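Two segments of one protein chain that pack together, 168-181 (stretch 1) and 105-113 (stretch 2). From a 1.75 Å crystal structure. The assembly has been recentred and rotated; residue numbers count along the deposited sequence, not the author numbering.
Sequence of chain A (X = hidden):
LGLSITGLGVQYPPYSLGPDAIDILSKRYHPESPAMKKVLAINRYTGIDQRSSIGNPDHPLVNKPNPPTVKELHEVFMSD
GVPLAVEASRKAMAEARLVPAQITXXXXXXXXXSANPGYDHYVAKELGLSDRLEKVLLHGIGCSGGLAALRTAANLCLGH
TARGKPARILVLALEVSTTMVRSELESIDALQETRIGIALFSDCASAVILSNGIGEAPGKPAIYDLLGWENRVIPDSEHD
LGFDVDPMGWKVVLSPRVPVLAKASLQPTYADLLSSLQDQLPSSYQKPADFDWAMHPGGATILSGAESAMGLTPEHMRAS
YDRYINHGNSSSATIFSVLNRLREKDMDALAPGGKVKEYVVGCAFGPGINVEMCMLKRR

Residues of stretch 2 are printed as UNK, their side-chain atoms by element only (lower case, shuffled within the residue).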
# COMPACT_ATOMS: atom_id res chain seq x y z
N ARG A 168 5.00 8.24 17.35
CA ARG A 168 6.19 8.66 16.64
C ARG A 168 6.24 7.82 15.38
O ARG A 168 6.47 6.60 15.44
CB ARG A 168 7.45 8.41 17.48
CG ARG A 168 7.39 8.98 18.90
CD ARG A 168 7.50 10.52 18.94
NE ARG A 168 7.56 10.99 20.33
CZ ARG A 168 6.50 11.30 21.08
NH1 ARG A 168 5.27 11.21 20.59
NH2 ARG A 168 6.68 11.69 22.33
N ILE A 169 6.02 8.45 14.23
CA ILE A 169 5.84 7.70 12.99
C ILE A 169 6.99 7.92 12.01
O ILE A 169 7.28 9.05 11.62
CB ILE A 169 4.48 8.02 12.32
CG1 ILE A 169 3.34 7.80 13.33
CG2 ILE A 169 4.32 7.18 11.03
CD1 ILE A 169 1.94 7.76 12.73
N LEU A 170 7.63 6.82 11.61
CA LEU A 170 8.62 6.87 10.55
C LEU A 170 7.87 6.93 9.22
O LEU A 170 7.20 5.96 8.85
CB LEU A 170 9.55 5.65 10.59
CG LEU A 170 10.60 5.53 9.46
CD1 LEU A 170 11.47 6.79 9.35
CD2 LEU A 170 11.47 4.31 9.65
N VAL A 171 8.01 8.05 8.52
CA VAL A 171 7.40 8.23 7.20
C VAL A 171 8.49 8.14 6.14
O VAL A 171 9.41 8.95 6.12
CB VAL A 171 6.68 9.59 7.07
CG1 VAL A 171 5.73 9.58 5.86
CG2 VAL A 171 5.90 9.93 8.34
N LEU A 172 8.37 7.16 5.24
CA LEU A 172 9.49 6.79 4.38
C LEU A 172 9.11 6.65 2.91
O LEU A 172 8.09 6.03 2.59
CB LEU A 172 10.12 5.48 4.89
CG LEU A 172 11.24 4.81 4.08
CD1 LEU A 172 12.52 5.64 4.12
CD2 LEU A 172 11.50 3.38 4.57
N ALA A 173 9.93 7.20 2.03
CA ALA A 173 9.78 6.99 0.59
C ALA A 173 11.08 6.48 -0.01
O ALA A 173 12.16 7.01 0.28
CB ALA A 173 9.35 8.28 -0.10
N LEU A 174 10.98 5.44 -0.82
CA LEU A 174 12.13 4.92 -1.54
C LEU A 174 11.73 4.64 -2.98
O LEU A 174 10.74 3.95 -3.23
CB LEU A 174 12.66 3.65 -0.85
CG LEU A 174 13.64 2.75 -1.61
CD1 LEU A 174 14.98 3.45 -1.90
CD2 LEU A 174 13.88 1.47 -0.83
N GLU A 175 12.51 5.17 -3.92
CA GLU A 175 12.26 4.91 -5.33
C GLU A 175 13.56 4.59 -6.04
O GLU A 175 14.57 5.28 -5.82
CB GLU A 175 11.56 6.10 -6.02
CG GLU A 175 10.25 6.56 -5.37
CD GLU A 175 9.07 5.62 -5.58
OE1 GLU A 175 9.22 4.53 -6.18
OE2 GLU A 175 7.96 5.98 -5.12
N VAL A 176 13.55 3.52 -6.81
CA VAL A 176 14.66 3.18 -7.71
C VAL A 176 14.06 3.07 -9.11
O VAL A 176 13.48 2.04 -9.48
CB VAL A 176 15.35 1.85 -7.31
CG1 VAL A 176 16.50 1.54 -8.28
CG2 VAL A 176 15.88 1.92 -5.87
N SER A 177 14.19 4.15 -9.87
CA SER A 177 13.59 4.23 -11.20
C SER A 177 14.59 4.03 -12.33
O SER A 177 14.22 3.63 -13.43
CB SER A 177 12.92 5.60 -11.37
OG SER A 177 13.90 6.62 -11.29
N THR A 178 15.87 4.34 -12.07
CA THR A 178 16.87 4.38 -13.15
C THR A 178 17.15 3.02 -13.77
O THR A 178 17.58 2.94 -14.92
CB THR A 178 18.21 5.01 -12.72
OG1 THR A 178 18.79 4.23 -11.67
CG2 THR A 178 18.02 6.45 -12.26
N THR A 179 16.88 1.96 -13.01
CA THR A 179 17.10 0.59 -13.46
C THR A 179 16.10 0.18 -14.54
O THR A 179 16.26 -0.87 -15.17
CB THR A 179 17.03 -0.40 -12.29
OG1 THR A 179 15.83 -0.18 -11.54
CG2 THR A 179 18.24 -0.22 -11.37
N MET A 180 15.07 1.00 -14.75
CA MET A 180 14.05 0.72 -15.75
C MET A 180 14.36 1.39 -17.09
O MET A 180 13.54 1.36 -18.01
CB MET A 180 12.65 1.08 -15.21
CG MET A 180 12.12 0.05 -14.18
SD MET A 180 10.55 0.49 -13.37
CE MET A 180 10.96 0.06 -11.69
N VAL A 181 15.57 1.93 -17.20
CA VAL A 181 16.03 2.59 -18.42
C VAL A 181 15.91 1.68 -19.65
O VAL A 181 15.41 2.12 -20.69
CB VAL A 181 17.46 3.21 -18.27
CG1 VAL A 181 18.50 2.14 -17.97
CG2 VAL A 181 17.86 4.03 -19.51
N UNK A 105 4.61 3.67 14.63
CA UNK A 105 4.04 3.34 13.33
C UNK A 105 5.11 3.60 12.28
O UNK A 105 6.05 4.37 12.51
n UNK A 105 1.89 4.92 15.18
c UNK A 105 1.75 4.35 13.93
c UNK A 105 2.87 4.26 12.94
n UNK A 105 -0.18 4.41 14.98
c UNK A 105 0.72 4.92 15.79
c UNK A 105 0.43 4.05 13.80
N UNK A 106 4.93 3.00 11.11
CA UNK A 106 5.76 3.27 9.94
C UNK A 106 4.79 3.43 8.77
O UNK A 106 3.89 2.61 8.59
c UNK A 106 6.72 2.10 9.69
s UNK A 106 8.89 0.87 8.55
c UNK A 106 7.73 2.29 8.56
c UNK A 106 10.25 1.48 9.50
N UNK A 107 4.92 4.52 8.01
CA UNK A 107 4.13 4.68 6.77
C UNK A 107 5.13 4.84 5.63
O UNK A 107 5.84 5.84 5.57
c UNK A 107 2.21 5.81 7.98
c UNK A 107 2.37 5.97 5.50
c UNK A 107 3.17 5.90 6.80
N UNK A 108 5.16 3.85 4.74
CA UNK A 108 6.16 3.80 3.66
C UNK A 108 5.49 3.85 2.31
O UNK A 108 4.34 3.46 2.17
o UNK A 108 7.61 2.42 5.04
c UNK A 108 7.00 2.53 3.76
N UNK A 109 6.23 4.30 1.31
CA UNK A 109 5.71 4.30 -0.05
C UNK A 109 6.80 3.94 -1.05
O UNK A 109 7.99 4.18 -0.81
c UNK A 109 5.02 5.65 -0.38
c UNK A 109 6.02 6.79 -0.44
o UNK A 109 4.31 5.56 -1.63
N UNK A 110 6.38 3.33 -2.15
CA UNK A 110 7.21 3.14 -3.34
C UNK A 110 6.30 2.77 -4.51
O UNK A 110 5.26 2.16 -4.30
o UNK A 110 9.18 2.07 -4.30
c UNK A 110 8.30 2.05 -3.16
c UNK A 110 7.69 0.65 -3.00
N UNK A 111 6.68 3.14 -5.72
CA UNK A 111 5.98 2.61 -6.90
C UNK A 111 6.93 1.81 -7.78
O UNK A 111 6.56 1.41 -8.89
c UNK A 111 5.31 3.74 -7.69
s UNK A 111 6.47 4.90 -8.38
N UNK A 112 8.14 1.56 -7.29
CA UNK A 112 9.19 0.92 -8.11
C UNK A 112 9.61 -0.46 -7.59
O UNK A 112 10.67 -1.00 -7.95
c UNK A 112 10.39 1.85 -8.30
c UNK A 112 10.03 3.00 -9.24
o UNK A 112 10.79 2.39 -7.02
N UNK A 113 8.74 -1.03 -6.76
CA UNK A 113 8.88 -2.39 -6.26
C UNK A 113 7.52 -2.99 -5.93
O UNK A 113 6.56 -2.28 -5.61
c UNK A 113 10.16 -3.84 -4.62
o UNK A 113 9.95 -4.27 -3.47
o UNK A 113 10.71 -4.53 -5.51
c UNK A 113 9.74 -2.43 -4.99
O HOH W 1 5.24 5.89 -4.45
O HOH W 2 13.15 -0.72 -8.90

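Position 105 carries one carbon and then a five-membered ring of three carbons and two nitrogens. Ile169 CD1 lies over one face of that ring, 3.9 Å from its centroid, a CH-pi contact. This is His105, and its backbone O accepts from Leu170 N at 3.1 Å, opening the parallel ladder.

At position 106 an unbranched chain runs two carbons, sulfur, carbon, on the sheet face that bears Leu170. Its terminal carbon comes within 3.1 Å of Leu170 CD2, a very tight apolar contact. Carbon beyond sulfur means Met106.

Position 107 has three carbons, one carrying the other two, and one of the branch carbons lies 4.0 Å from Ile169 CG2, on the face shared with His105. It is Val107. Its backbone gives N to Leu170 O at 2.8 Å and takes Leu172 N on O at 2.9 Å, so the strands lock through the residues flanking Val171.

Position 108 shows one carbon and one oxygen, the oxygen 4.0 Å from Leu172 CB. This is Ser108, and so small a side chain adds little beside that leucine; its CA approaches Leu172 O at 3.1 Å in a CA-H...O contact.

Position 109 has a carbon bearing one oxygen and one carbon. The branch carbon packs 3.7 Å from Ala173 CB, while the oxygen faces water 1. Thr109 therefore spends its methyl on the alanine and its OG1 on the water (3.0 Å), which in turn donates to Glu175 OE2 at 2.8 Å.

Position 110 repeats that branched pattern, but its oxygen reaches stretch 1 directly, 2.7 Å from Leu174 O. It is Thr110, and OG1 is the donor, a side chain continuing where the backbone ladder ends.

Position 111 has one carbon and one sulfur, the sulfur 3.5 Å from Glu175 OE1. It is Cys111, and its backbone N donates to that same OE1 at 2.9 Å.

Position 112 is again a carbon with one oxygen and one carbon, pointing toward stretch 1. The oxygen lies 2.8 Å from Glu175 OE1 and 3.0 Å from Val176 N. As Thr112, its OG1 donates to the carboxylate and accepts from the amide, while CB meets Met180 CE at 3.9 Å.

Position 113 has two carbons, the second bearing two oxygens, and touches nothing on stretch 1; it is Asp113.

The contact has two regimes. Five parallel bridges set the register, with side chains alternating between faces; beyond them, Glu175 and the hydroxyls of Thr110 and Thr112 replace the ladder with side-chain hydrogen bonds.

Stretch 2, residues 105-113: HMVSTTCTD
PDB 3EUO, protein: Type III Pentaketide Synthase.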